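Side-chain contacts in methyltransferase (Streptomyces regensis, PDB 5N5D), which probably transfers a methyl group from S-adenosylmethionine to an oxygen of its substrate during synthesis of the antibiotic tomaymycin: residues L52-A57 with A80-P85; I65-I68 with Y74-I77; T128-G133 with L157-P162; A144-I149 with V168-L173; E151-A156 with H194-G199. One frame throughout, in Å; residues are numbered along the deposited sequence.

Contact 1 (L52-A57 with A80-P85); sequences LLHLLA and ARALPP
In this Rossmann-like fold, helix 47-60 packs His54 and Ala57 against the type I beta turn Ala80-Leu83, at the end of helix 74-80. The turn is closed by the backbone bond from Leu83 N to Ala80 O. His54 has CG anti to its backbone N (chi1 173°), and this brings the imidazole over to the turn. The ring meets it edge on: CE1 lies 3.4 Å from Arg81 O, near the ring plane. Ala82 N lies oblique to the ring, 3.6 Å from His54 ND1, and is not bonded to it. Both ring nitrogens have partners just beyond the segments. ND1 is bonded to Trp78 O and NE2 to Arg58, which fixes the ring's rotation, and Trp78 also meets the ring edge to face. Of the Arg81 side chain, CB is the part that touches, 3.9 Å from His54 CE1. Its extended chain carries the guanidinium away to a salt bridge with Asp25. On another face of the helix, Leu55 and Leu56 pack against the second subunit. Ala82 CB lies 3.6 Å from His54 O and 3.5 Å from Ala57 CB, and the methyl pair is tighter than usual van der Waals contact.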
# COMPACT_ATOMS: atom_id res chain seq x y z
N LEU A 52 -5.37 0.36 5.74
CA LEU A 52 -4.36 -0.22 4.86
C LEU A 52 -3.45 -1.18 5.63
O LEU A 52 -3.14 -2.27 5.14
CB LEU A 52 -3.53 0.88 4.20
CG LEU A 52 -2.44 0.35 3.26
CD1 LEU A 52 -3.02 -0.58 2.18
CD2 LEU A 52 -1.69 1.51 2.63
N LEU A 53 -3.01 -0.79 6.83
CA LEU A 53 -2.21 -1.71 7.65
C LEU A 53 -2.97 -3.01 7.89
O LEU A 53 -2.41 -4.11 7.75
CB LEU A 53 -1.87 -1.05 8.99
CG LEU A 53 -0.79 0.01 9.03
CD1 LEU A 53 -0.74 0.64 10.42
CD2 LEU A 53 0.55 -0.60 8.67
N HIS A 54 -4.24 -2.89 8.25
CA HIS A 54 -5.11 -4.04 8.47
C HIS A 54 -5.15 -4.94 7.24
O HIS A 54 -5.00 -6.17 7.34
CB HIS A 54 -6.49 -3.50 8.83
CG HIS A 54 -7.57 -4.52 8.94
ND1 HIS A 54 -7.79 -5.25 10.09
CD2 HIS A 54 -8.55 -4.88 8.08
CE1 HIS A 54 -8.84 -6.03 9.93
NE2 HIS A 54 -9.32 -5.82 8.71
N LEU A 55 -5.34 -4.35 6.06
CA LEU A 55 -5.45 -5.13 4.83
C LEU A 55 -4.13 -5.78 4.46
O LEU A 55 -4.10 -6.92 3.97
CB LEU A 55 -5.97 -4.25 3.70
CG LEU A 55 -7.40 -3.72 3.88
CD1 LEU A 55 -7.76 -2.80 2.74
CD2 LEU A 55 -8.41 -4.88 3.97
N LEU A 56 -3.01 -5.07 4.66
CA LEU A 56 -1.71 -5.68 4.40
C LEU A 56 -1.49 -6.90 5.28
O LEU A 56 -1.00 -7.93 4.81
CB LEU A 56 -0.60 -4.65 4.64
CG LEU A 56 -0.54 -3.51 3.63
CD1 LEU A 56 0.42 -2.43 4.11
CD2 LEU A 56 -0.14 -4.00 2.24
N ALA A 57 -1.84 -6.81 6.57
CA ALA A 57 -1.70 -7.96 7.45
C ALA A 57 -2.56 -9.12 6.98
O ALA A 57 -2.13 -10.28 7.01
CB ALA A 57 -2.07 -7.56 8.88
N ALA A 80 -4.50 -5.84 15.25
CA ALA A 80 -4.99 -7.00 15.97
C ALA A 80 -6.23 -7.58 15.31
O ALA A 80 -6.44 -8.80 15.34
CB ALA A 80 -5.29 -6.63 17.43
N ARG A 81 -7.06 -6.74 14.69
CA ARG A 81 -8.27 -7.25 14.05
C ARG A 81 -8.00 -7.98 12.75
O ARG A 81 -8.91 -8.61 12.21
CB ARG A 81 -9.25 -6.09 13.83
CG ARG A 81 -9.96 -5.71 15.11
CD ARG A 81 -10.95 -4.57 14.93
NE ARG A 81 -11.79 -4.45 16.11
CZ ARG A 81 -12.57 -3.41 16.39
NH1 ARG A 81 -12.62 -2.38 15.57
NH2 ARG A 81 -13.28 -3.40 17.51
N ALA A 82 -6.77 -7.93 12.24
CA ALA A 82 -6.38 -8.74 11.09
C ALA A 82 -6.00 -10.16 11.50
O ALA A 82 -5.86 -11.02 10.62
CB ALA A 82 -5.19 -8.09 10.37
N LEU A 83 -5.84 -10.42 12.80
CA LEU A 83 -5.25 -11.67 13.25
C LEU A 83 -6.27 -12.80 13.30
O LEU A 83 -7.44 -12.58 13.59
CB LEU A 83 -4.66 -11.50 14.65
CG LEU A 83 -3.44 -10.60 14.79
CD1 LEU A 83 -3.18 -10.31 16.26
CD2 LEU A 83 -2.23 -11.26 14.16
N PRO A 84 -5.81 -14.03 13.08
CA PRO A 84 -6.65 -15.19 13.36
C PRO A 84 -6.75 -15.43 14.86
O PRO A 84 -5.99 -14.84 15.64
CB PRO A 84 -5.89 -16.34 12.67
CG PRO A 84 -4.47 -15.92 12.81
CD PRO A 84 -4.48 -14.43 12.61
N PRO A 85 -7.66 -16.30 15.30
CA PRO A 85 -7.84 -16.49 16.74
C PRO A 85 -6.60 -17.00 17.47
O PRO A 85 -6.52 -16.83 18.69
CB PRO A 85 -8.98 -17.51 16.82
CG PRO A 85 -9.71 -17.35 15.54
CD PRO A 85 -8.68 -17.02 14.52

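Contact 2 (I65-I68 with Y74-I77); sequences ILEI and YSSI. With SAM (S-adenosylmethionine), chain H.
Glu67 on strand 64-68 reaches across to Ser75 and Ser76 on the first turn of helix 74-80. The tight part is this one carboxylate with two hydroxyls, and all three residues are buried. The Glu67 chain runs extended, with CG anti to the backbone N (chi1 174°), and spans a gap of 7.5 Å between the CA atoms of Glu67 and Ser76. Ser76 OG donates to Glu67 OE1 at 2.6 Å, on the syn lone pair of that oxygen. Ser75 OG donates to Glu67 OE2, also at 2.6 Å, from the syn side but 35° out of the carboxylate plane. OE1 has a further partner in Thr91. Away from the carboxylate the two segments make no further contact, and Ile77 turns to helix 26-31 instead. Ser75 passes the grip on to the cofactor. Its OG accepts from SAM N at 2.8 Å, and its backbone N donates to SAM OXT at 3.1 Å. With alanine at Glu67, both serine hydroxyls would probably lose their acceptor, and Ser75 OG could turn from the cofactor amine. This strand, glycine-rich loop and helix form the cofactor-binding motif at the first strand of Rossmann-like methyltransferases.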
# COMPACT_ATOMS: atom_id res chain seq x y z
N ILE A 65 2.32 -10.36 14.71
CA ILE A 65 2.63 -9.00 14.28
C ILE A 65 3.38 -8.29 15.41
O ILE A 65 3.01 -8.42 16.58
CB ILE A 65 1.36 -8.22 13.91
CG1 ILE A 65 0.60 -8.94 12.79
CG2 ILE A 65 1.70 -6.79 13.51
CD1 ILE A 65 -0.74 -8.32 12.45
N LEU A 66 4.42 -7.54 15.05
CA LEU A 66 5.17 -6.71 15.98
C LEU A 66 4.92 -5.25 15.65
O LEU A 66 5.05 -4.84 14.49
CB LEU A 66 6.66 -7.03 15.90
CG LEU A 66 7.61 -6.10 16.66
CD1 LEU A 66 7.35 -6.16 18.17
CD2 LEU A 66 9.05 -6.46 16.35
N GLU A 67 4.56 -4.46 16.67
CA GLU A 67 4.35 -3.03 16.52
C GLU A 67 5.27 -2.28 17.47
O GLU A 67 5.30 -2.58 18.67
CB GLU A 67 2.90 -2.65 16.80
CG GLU A 67 2.62 -1.16 16.81
CD GLU A 67 1.15 -0.85 17.03
OE1 GLU A 67 0.64 -1.18 18.13
OE2 GLU A 67 0.52 -0.32 16.10
N ILE A 68 6.01 -1.32 16.94
CA ILE A 68 6.90 -0.48 17.72
C ILE A 68 6.27 0.91 17.76
O ILE A 68 6.30 1.64 16.77
CB ILE A 68 8.32 -0.44 17.13
CG1 ILE A 68 8.85 -1.87 16.99
CG2 ILE A 68 9.24 0.39 18.01
CD1 ILE A 68 10.13 -1.99 16.20
N TYR A 74 -4.59 3.01 18.44
CA TYR A 74 -5.40 3.11 17.23
C TYR A 74 -4.89 2.17 16.15
O TYR A 74 -5.63 1.32 15.65
CB TYR A 74 -5.45 4.56 16.72
CG TYR A 74 -6.39 4.67 15.55
CD1 TYR A 74 -7.76 4.86 15.75
CD2 TYR A 74 -5.94 4.50 14.25
CE1 TYR A 74 -8.64 4.91 14.69
CE2 TYR A 74 -6.82 4.55 13.19
CZ TYR A 74 -8.17 4.75 13.41
OH TYR A 74 -9.04 4.79 12.35
N SER A 75 -3.62 2.30 15.77
CA SER A 75 -3.07 1.34 14.81
C SER A 75 -3.13 -0.08 15.37
O SER A 75 -3.36 -1.04 14.61
CB SER A 75 -1.63 1.71 14.45
OG SER A 75 -0.82 1.82 15.61
N SER A 76 -2.98 -0.23 16.69
CA SER A 76 -2.97 -1.56 17.31
C SER A 76 -4.28 -2.29 17.08
O SER A 76 -4.28 -3.50 16.80
CB SER A 76 -2.69 -1.42 18.81
OG SER A 76 -1.68 -0.46 19.06
N ILE A 77 -5.41 -1.59 17.19
CA ILE A 77 -6.70 -2.24 16.98
C ILE A 77 -6.79 -2.75 15.55
O ILE A 77 -7.22 -3.89 15.31
CB ILE A 77 -7.85 -1.26 17.30
CG1 ILE A 77 -7.90 -0.96 18.80
CG2 ILE A 77 -9.19 -1.85 16.84
CD1 ILE A 77 -8.78 0.22 19.14
N SAM H . 1.26 3.64 16.05
CA SAM H . 0.37 4.61 16.72
C SAM H . -0.95 4.78 15.91
O SAM H . -0.83 4.89 14.66
OXT SAM H . -2.02 4.81 16.54
CB SAM H . 1.08 5.98 16.88
CG SAM H . 2.48 5.83 17.46
SD SAM H . 3.12 7.49 17.78
CE SAM H . 3.49 8.02 16.15
C5' SAM H . 4.82 7.17 18.36
C4' SAM H . 4.86 6.49 19.71
O4' SAM H . 6.17 5.94 19.97
C3' SAM H . 4.53 7.40 20.90
O3' SAM H . 3.44 6.85 21.63
C2' SAM H . 5.84 7.47 21.69
O2' SAM H . 5.64 7.56 23.10
C1' SAM H . 6.47 6.13 21.34
N9 SAM H . 7.91 6.06 21.51
C8 SAM H . 8.83 7.04 21.23
N7 SAM H . 10.08 6.67 21.42
C5 SAM H . 9.97 5.36 21.86
C6 SAM H . 10.93 4.40 22.22
N6 SAM H . 12.25 4.62 22.19
N1 SAM H . 10.49 3.18 22.60
C2 SAM H . 9.17 2.95 22.62
N3 SAM H . 8.17 3.78 22.31
C4 SAM H . 8.64 4.97 21.93

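Contact 3 (T128-G133 with L157-P162); sequences TLDRPG and LKLSRP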
# COMPACT_ATOMS: atom_id res chain seq x y z
N THR A 128 14.39 -9.06 23.98
CA THR A 128 13.66 -10.02 24.80
C THR A 128 12.59 -10.77 24.03
O THR A 128 12.02 -11.73 24.56
CB THR A 128 13.00 -9.33 26.00
OG1 THR A 128 11.80 -8.65 25.58
CG2 THR A 128 13.94 -8.33 26.66
N LEU A 129 12.30 -10.34 22.80
CA LEU A 129 11.28 -10.97 21.98
C LEU A 129 11.82 -12.08 21.09
O LEU A 129 11.03 -12.77 20.44
CB LEU A 129 10.60 -9.90 21.11
CG LEU A 129 9.99 -8.71 21.86
CD1 LEU A 129 9.28 -7.80 20.88
CD2 LEU A 129 9.04 -9.16 22.97
N ASP A 130 13.14 -12.27 21.05
CA ASP A 130 13.72 -13.31 20.21
C ASP A 130 13.63 -14.63 20.97
O ASP A 130 14.60 -15.12 21.55
CB ASP A 130 15.16 -12.95 19.84
CG ASP A 130 15.68 -13.73 18.65
OD1 ASP A 130 14.95 -14.62 18.16
OD2 ASP A 130 16.81 -13.45 18.21
N ARG A 131 12.43 -15.20 20.98
CA ARG A 131 12.17 -16.41 21.74
C ARG A 131 11.04 -17.19 21.09
O ARG A 131 10.18 -16.59 20.44
CB ARG A 131 11.82 -16.07 23.19
CG ARG A 131 10.54 -15.26 23.32
CD ARG A 131 10.34 -14.78 24.74
NE ARG A 131 10.37 -15.89 25.69
CZ ARG A 131 10.30 -15.75 27.01
NH1 ARG A 131 10.18 -14.53 27.54
NH2 ARG A 131 10.34 -16.81 27.80
N PRO A 132 11.01 -18.51 21.25
CA PRO A 132 9.92 -19.30 20.67
C PRO A 132 8.57 -18.82 21.17
O PRO A 132 8.42 -18.42 22.33
CB PRO A 132 10.22 -20.73 21.14
CG PRO A 132 11.65 -20.74 21.50
CD PRO A 132 11.99 -19.35 21.96
N GLY A 133 7.57 -18.87 20.29
CA GLY A 133 6.24 -18.42 20.61
C GLY A 133 6.01 -16.94 20.44
O GLY A 133 4.85 -16.50 20.45
N LEU A 157 14.36 -7.52 10.95
CA LEU A 157 14.93 -8.63 10.20
C LEU A 157 15.27 -9.80 11.11
O LEU A 157 14.98 -10.96 10.78
CB LEU A 157 16.17 -8.16 9.44
CG LEU A 157 15.97 -7.06 8.40
CD1 LEU A 157 17.31 -6.72 7.76
CD2 LEU A 157 14.95 -7.46 7.33
N LYS A 158 15.88 -9.52 12.27
CA LYS A 158 16.27 -10.60 13.17
C LYS A 158 15.06 -11.35 13.71
O LYS A 158 15.14 -12.57 13.94
CB LYS A 158 17.08 -10.03 14.33
CG LYS A 158 17.60 -11.07 15.30
CD LYS A 158 18.66 -11.95 14.65
CE LYS A 158 19.26 -12.93 15.64
NZ LYS A 158 18.21 -13.83 16.21
N LEU A 159 13.95 -10.66 13.91
CA LEU A 159 12.77 -11.22 14.55
C LEU A 159 11.72 -11.70 13.56
O LEU A 159 10.65 -12.14 13.98
CB LEU A 159 12.13 -10.18 15.48
CG LEU A 159 13.00 -9.69 16.65
CD1 LEU A 159 12.34 -8.50 17.33
CD2 LEU A 159 13.23 -10.81 17.64
N SER A 160 11.99 -11.62 12.25
CA SER A 160 11.00 -12.05 11.28
C SER A 160 11.52 -13.22 10.46
O SER A 160 12.29 -14.04 10.95
CB SER A 160 10.56 -10.87 10.40
OG SER A 160 11.61 -10.39 9.58
N ARG A 161 11.09 -13.31 9.20
CA ARG A 161 11.24 -14.52 8.42
C ARG A 161 11.11 -14.14 6.95
O ARG A 161 10.58 -13.08 6.63
CB ARG A 161 10.18 -15.56 8.80
CG ARG A 161 8.75 -15.01 8.70
CD ARG A 161 7.74 -15.91 9.38
NE ARG A 161 7.74 -17.26 8.82
CZ ARG A 161 6.89 -18.22 9.19
NH1 ARG A 161 6.96 -19.42 8.63
NH2 ARG A 161 5.97 -17.98 10.11
N PRO A 162 11.58 -14.99 6.04
CA PRO A 162 11.31 -14.73 4.62
C PRO A 162 9.81 -14.63 4.38
O PRO A 162 9.03 -15.44 4.89
CB PRO A 162 11.94 -15.94 3.92
CG PRO A 162 12.98 -16.42 4.87
CD PRO A 162 12.41 -16.19 6.23
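Asp130 and Lys158 cross at about a right angle, and their charged ends meet in a salt bridge. Lys158 NZ donates to Asp130 OD2 at 2.5 Å, which is very short, and the exact length is doubtful. The other oxygen, Asp130 OD1, stays 3.9 Å from NZ, and the bridge is therefore one-sided. The lysine chain bends at chi2 (68°) and again at chi4 (59°), which folds its amine back to the aspartate. Next to this polar pair, Leu159 crosses Asp130 obliquely. Its CD2 touches Asp130 CB at 3.6 Å and lies as near to Asp130 CA. Leu159 CD1 reaches more loosely to Leu129 CB, at 4.4 Å. Asp130 is the centre of an inverse gamma turn, with a weak bond from Arg131 N to Leu129 O. The contact joins the loop after helix 122-125 to the C-terminal end of helix 149-158. Leu129 and Leu159 both rest on Leu66 of strand 64-68, which lies between strands 88-93 and 139-142 in the sheet.

Contact 4 (A144-I149 with V168-L173); sequences ANKPDI and VDNVVL. With SAM (S-adenosylmethionine), chain H; SO4 (sulfate ion), chain J.
Lys146 crosses from the loop 144-149 to Asn170 and Leu173. Its CB and CG lie beside a sulfate ion, probably from the crystallisation liquor, with CG 3.2 Å from SO4 O3. The backbone N of Lys146 also donates to O3, at a very short and doubtful length. CD comes next and touches Leu173 CD2 at 3.8 Å, the two side chains sliding past each other in opposite directions. CE then passes 3.4 Å from Asn170 O. The chain bends at chi4 (57°), and NZ ends 3.5 Å from Asn170 CB, where the two side chains cross at about a right angle. The amide of Asn170 is held elsewhere, by Asp217. The loop belongs to a beta-alpha-beta unit of the Rossmann-like fold: it joins strand 139-142 to helix 149-158, which leads on to strand 165-169. Asn145 sits beside the cofactor adenine, with OD1 3.3 Å from SAM N6. Its ND2 donates to Asp148 OD2 at 2.9 Å, from 56° above the carboxylate plane, and OD1 is bonded to Tyr152 OH. A valine in place of Asn145 would probably leave Asp148 and Tyr152 without this partner. At the start of the helix, Ile149 CD1 packs on Val168 CG1 at 4.0 Å.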
# COMPACT_ATOMS: atom_id res chain seq x y z
N ALA A 144 7.63 4.57 15.89
CA ALA A 144 8.02 5.17 17.16
C ALA A 144 8.93 6.37 16.88
O ALA A 144 8.58 7.23 16.07
CB ALA A 144 8.70 4.13 18.05
N ASN A 145 10.08 6.43 17.54
CA ASN A 145 11.01 7.53 17.32
C ASN A 145 11.85 7.26 16.07
O ASN A 145 12.21 6.13 15.78
CB ASN A 145 11.90 7.71 18.54
CG ASN A 145 12.66 6.46 18.89
OD1 ASN A 145 12.10 5.36 18.96
ND2 ASN A 145 13.96 6.61 19.12
N LYS A 146 12.16 8.33 15.34
CA LYS A 146 12.78 8.16 14.03
C LYS A 146 14.29 7.91 14.08
O LYS A 146 14.80 7.17 13.22
CB LYS A 146 12.46 9.38 13.17
CG LYS A 146 10.98 9.44 12.79
CD LYS A 146 10.53 10.83 12.41
CE LYS A 146 9.07 10.82 11.96
NZ LYS A 146 8.14 10.26 12.99
N PRO A 147 15.05 8.47 15.03
CA PRO A 147 16.50 8.20 15.04
C PRO A 147 16.86 6.73 15.12
O PRO A 147 17.91 6.33 14.61
CB PRO A 147 17.00 8.97 16.27
CG PRO A 147 16.04 10.11 16.39
CD PRO A 147 14.70 9.53 15.99
N ASP A 148 16.03 5.90 15.75
CA ASP A 148 16.35 4.49 15.94
C ASP A 148 15.80 3.58 14.84
O ASP A 148 15.93 2.36 14.95
CB ASP A 148 15.84 4.02 17.30
CG ASP A 148 16.65 4.57 18.45
OD1 ASP A 148 17.87 4.83 18.27
OD2 ASP A 148 16.08 4.73 19.55
N ILE A 149 15.23 4.14 13.77
CA ILE A 149 14.65 3.33 12.70
C ILE A 149 15.68 2.34 12.15
O ILE A 149 15.32 1.17 11.93
CB ILE A 149 14.06 4.23 11.60
CG1 ILE A 149 12.76 4.84 12.12
CG2 ILE A 149 13.78 3.44 10.34
CD1 ILE A 149 12.16 5.90 11.23
N VAL A 168 7.33 0.96 7.69
CA VAL A 168 7.91 2.03 8.50
C VAL A 168 7.16 3.31 8.16
O VAL A 168 7.13 3.72 7.00
CB VAL A 168 9.42 2.19 8.25
CG1 VAL A 168 9.98 3.32 9.12
CG2 VAL A 168 10.14 0.88 8.49
N ASP A 169 6.53 3.91 9.17
CA ASP A 169 5.76 5.13 8.97
C ASP A 169 6.63 6.38 9.08
O ASP A 169 7.71 6.37 9.69
CB ASP A 169 4.61 5.22 9.99
CG ASP A 169 3.44 6.05 9.48
OD1 ASP A 169 3.45 6.45 8.30
OD2 ASP A 169 2.49 6.30 10.27
N ASN A 170 6.15 7.45 8.45
CA ASN A 170 6.65 8.81 8.63
C ASN A 170 8.10 8.97 8.15
O ASN A 170 8.95 9.53 8.85
CB ASN A 170 6.50 9.24 10.09
CG ASN A 170 5.07 9.09 10.60
OD1 ASN A 170 4.83 8.49 11.65
ND2 ASN A 170 4.11 9.63 9.85
N VAL A 171 8.37 8.53 6.92
CA VAL A 171 9.72 8.50 6.38
C VAL A 171 10.03 9.72 5.51
O VAL A 171 11.11 9.77 4.90
CB VAL A 171 9.99 7.21 5.60
CG1 VAL A 171 9.88 5.99 6.50
CG2 VAL A 171 9.05 7.09 4.39
N VAL A 172 9.14 10.70 5.42
CA VAL A 172 9.31 11.80 4.48
C VAL A 172 9.89 13.04 5.15
O VAL A 172 10.71 13.75 4.56
CB VAL A 172 7.97 12.11 3.77
CG1 VAL A 172 8.00 13.48 3.08
CG2 VAL A 172 7.68 11.03 2.74
N LEU A 173 9.48 13.32 6.39
CA LEU A 173 10.05 14.41 7.18
C LEU A 173 10.02 15.74 6.41
O LEU A 173 11.00 16.49 6.39
CB LEU A 173 11.48 14.07 7.62
CG LEU A 173 11.57 12.91 8.61
CD1 LEU A 173 12.63 11.93 8.18
CD2 LEU A 173 11.88 13.44 10.00
N SAM H . 1.26 3.64 16.05
CA SAM H . 0.37 4.61 16.72
C SAM H . -0.95 4.78 15.91
O SAM H . -0.83 4.89 14.66
OXT SAM H . -2.02 4.81 16.54
CB SAM H . 1.08 5.98 16.88
CG SAM H . 2.48 5.83 17.46
SD SAM H . 3.12 7.49 17.78
CE SAM H . 3.49 8.02 16.15
C5' SAM H . 4.82 7.17 18.36
C4' SAM H . 4.86 6.49 19.71
O4' SAM H . 6.17 5.94 19.97
C3' SAM H . 4.53 7.40 20.90
O3' SAM H . 3.44 6.85 21.63
C2' SAM H . 5.84 7.47 21.69
O2' SAM H . 5.64 7.56 23.10
C1' SAM H . 6.47 6.13 21.34
N9 SAM H . 7.91 6.06 21.51
C8 SAM H . 8.83 7.04 21.23
N7 SAM H . 10.08 6.67 21.42
C5 SAM H . 9.97 5.36 21.86
C6 SAM H . 10.93 4.40 22.22
N6 SAM H . 12.25 4.62 22.19
N1 SAM H . 10.49 3.18 22.60
C2 SAM H . 9.17 2.95 22.62
N3 SAM H . 8.17 3.78 22.31
C4 SAM H . 8.64 4.97 21.93
S SO4 J . 11.21 11.43 16.94
O1 SO4 J . 11.16 12.83 16.53
O2 SO4 J . 10.06 11.13 17.78
O3 SO4 J . 11.19 10.59 15.75
O4 SO4 J . 12.44 11.19 17.69

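Contact 5 (E151-A156 with H194-G199); sequences EYFTWA and HEMLAG
Phe153 holds CG trans to its backbone N (chi1 176°), and this sends the ring from helix 149-158 across to Met196 and Leu197. Met196 is extended at chi2 and bends at chi3 (72°), which turns its methyl back toward the first helix. Phe153 and Met196 slide past each other in opposite directions. Met196 CE arrives at the edge of the phenyl ring, near its plane, 3.8 Å from Phe153 CD2. The same methyl lies 3.5 Å from Thr154 OG1, where the side chains cross at about a right angle. That hydroxyl has its polar partner in its own helix, Pro150 O, and its touch on the methyl is plain packing. These are two neighbouring helices of the Rossmann-like fold, which flank strand 165-169 in the chain. The axes of segments 151-156 and 194-198 approach to 11.0 Å and run at 42° to each other. The wide spacing is bridged by the larger side chains. Phe193, one residue before the second segment, meets the Phe153 ring edge to face. His194 and Leu197 also reach the second subunit: His194 stacks on Phe17 and Leu197 packs on Leu21, both of that subunit. Leu197 meets the far end of the phenyl ring, its CD2 3.5 Å from Phe153 CZ, and CE1 and CE2 of the ring stand farther from that methyl.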
# COMPACT_ATOMS: atom_id res chain seq x y z
N GLU A 151 18.07 0.73 13.65
CA GLU A 151 18.16 -0.35 14.62
C GLU A 151 16.85 -1.12 14.72
O GLU A 151 16.84 -2.34 14.92
CB GLU A 151 18.56 0.23 15.98
CG GLU A 151 20.01 0.73 16.05
CD GLU A 151 20.25 2.08 15.35
OE1 GLU A 151 19.30 2.85 15.10
OE2 GLU A 151 21.43 2.38 15.06
N TYR A 152 15.72 -0.42 14.60
CA TYR A 152 14.44 -1.12 14.56
C TYR A 152 14.34 -2.02 13.34
O TYR A 152 13.80 -3.13 13.42
CB TYR A 152 13.28 -0.12 14.57
CG TYR A 152 13.15 0.70 15.85
CD1 TYR A 152 13.59 0.20 17.07
CD2 TYR A 152 12.60 1.97 15.83
CE1 TYR A 152 13.49 0.94 18.22
CE2 TYR A 152 12.49 2.72 16.99
CZ TYR A 152 12.94 2.20 18.18
OH TYR A 152 12.85 2.91 19.36
N PHE A 153 14.84 -1.55 12.20
CA PHE A 153 14.85 -2.37 11.00
C PHE A 153 15.74 -3.60 11.18
O PHE A 153 15.34 -4.72 10.83
CB PHE A 153 15.32 -1.53 9.81
CG PHE A 153 15.46 -2.29 8.53
CD1 PHE A 153 14.40 -3.00 8.00
CD2 PHE A 153 16.65 -2.26 7.83
CE1 PHE A 153 14.54 -3.69 6.81
CE2 PHE A 153 16.79 -2.94 6.64
CZ PHE A 153 15.73 -3.66 6.13
N THR A 154 16.94 -3.42 11.75
CA THR A 154 17.79 -4.56 12.05
C THR A 154 17.05 -5.59 12.90
O THR A 154 17.11 -6.79 12.63
CB THR A 154 19.07 -4.10 12.76
OG1 THR A 154 19.81 -3.23 11.90
CG2 THR A 154 19.94 -5.30 13.14
N TRP A 155 16.35 -5.12 13.93
CA TRP A 155 15.60 -6.03 14.79
C TRP A 155 14.42 -6.66 14.05
O TRP A 155 14.11 -7.83 14.26
CB TRP A 155 15.11 -5.30 16.04
CG TRP A 155 16.12 -5.32 17.14
CD1 TRP A 155 16.75 -4.25 17.71
CD2 TRP A 155 16.62 -6.49 17.81
NE1 TRP A 155 17.61 -4.68 18.70
CE2 TRP A 155 17.55 -6.05 18.77
CE3 TRP A 155 16.37 -7.86 17.68
CZ2 TRP A 155 18.23 -6.94 19.60
CZ3 TRP A 155 17.05 -8.73 18.50
CH2 TRP A 155 17.97 -8.27 19.44
N ALA A 156 13.76 -5.89 13.18
CA ALA A 156 12.68 -6.46 12.37
C ALA A 156 13.17 -7.64 11.55
O ALA A 156 12.50 -8.68 11.47
CB ALA A 156 12.08 -5.38 11.46
N HIS A 194 17.14 3.82 4.53
CA HIS A 194 17.00 3.64 3.09
C HIS A 194 18.31 3.20 2.47
O HIS A 194 18.32 2.39 1.53
CB HIS A 194 16.49 4.93 2.44
CG HIS A 194 15.02 5.12 2.62
ND1 HIS A 194 14.46 5.52 3.82
CD2 HIS A 194 13.98 4.91 1.77
CE1 HIS A 194 13.15 5.57 3.69
NE2 HIS A 194 12.83 5.21 2.46
N GLU A 195 19.43 3.71 2.98
CA GLU A 195 20.74 3.25 2.53
C GLU A 195 20.96 1.77 2.84
O GLU A 195 21.54 1.04 2.02
CB GLU A 195 21.83 4.11 3.17
CG GLU A 195 21.88 5.52 2.63
CD GLU A 195 22.74 6.44 3.47
OE1 GLU A 195 23.48 5.94 4.35
OE2 GLU A 195 22.64 7.66 3.26
N MET A 196 20.53 1.31 4.02
CA MET A 196 20.61 -0.11 4.34
C MET A 196 19.81 -0.94 3.35
O MET A 196 20.28 -1.99 2.90
CB MET A 196 20.12 -0.36 5.77
CG MET A 196 20.98 0.23 6.86
SD MET A 196 20.15 0.27 8.46
CE MET A 196 20.16 -1.46 8.91
N LEU A 197 18.61 -0.49 3.01
CA LEU A 197 17.81 -1.20 2.02
C LEU A 197 18.52 -1.26 0.67
O LEU A 197 18.55 -2.32 0.03
CB LEU A 197 16.44 -0.53 1.87
CG LEU A 197 15.45 -0.80 3.00
CD1 LEU A 197 14.27 0.16 2.91
CD2 LEU A 197 14.98 -2.27 2.96
N ALA A 198 19.13 -0.15 0.24
CA ALA A 198 19.86 -0.16 -1.02
C ALA A 198 21.00 -1.17 -1.00
O ALA A 198 21.31 -1.79 -2.02
CB ALA A 198 20.40 1.23 -1.33
N GLY A 199 21.65 -1.33 0.16
CA GLY A 199 22.86 -2.11 0.28
C GLY A 199 22.70 -3.60 0.49
O GLY A 199 23.72 -4.29 0.64

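From the N terminus, contact 1 closes the first loop, from helix 47-60 to the turn ending helix 74-80. Contact 2 lies wholly within it and joins strand 64-68 to helix 74-80. The two touch through Ile65, which meets Ala57 and Leu83. The other three contacts come later in the chain, and each crosses the other two. Contact 3 ties the loop before strand 139-142 to the end of helix 149-158. Contact 4 ties the loop leading into that helix, and its first residue, to the end of strand 165-169 and the loop beyond. Contact 5 ties the helix middle to helix 185-198. Leu66 links contacts 2 and 3. Contacts 2 and 4 meet at the cofactor.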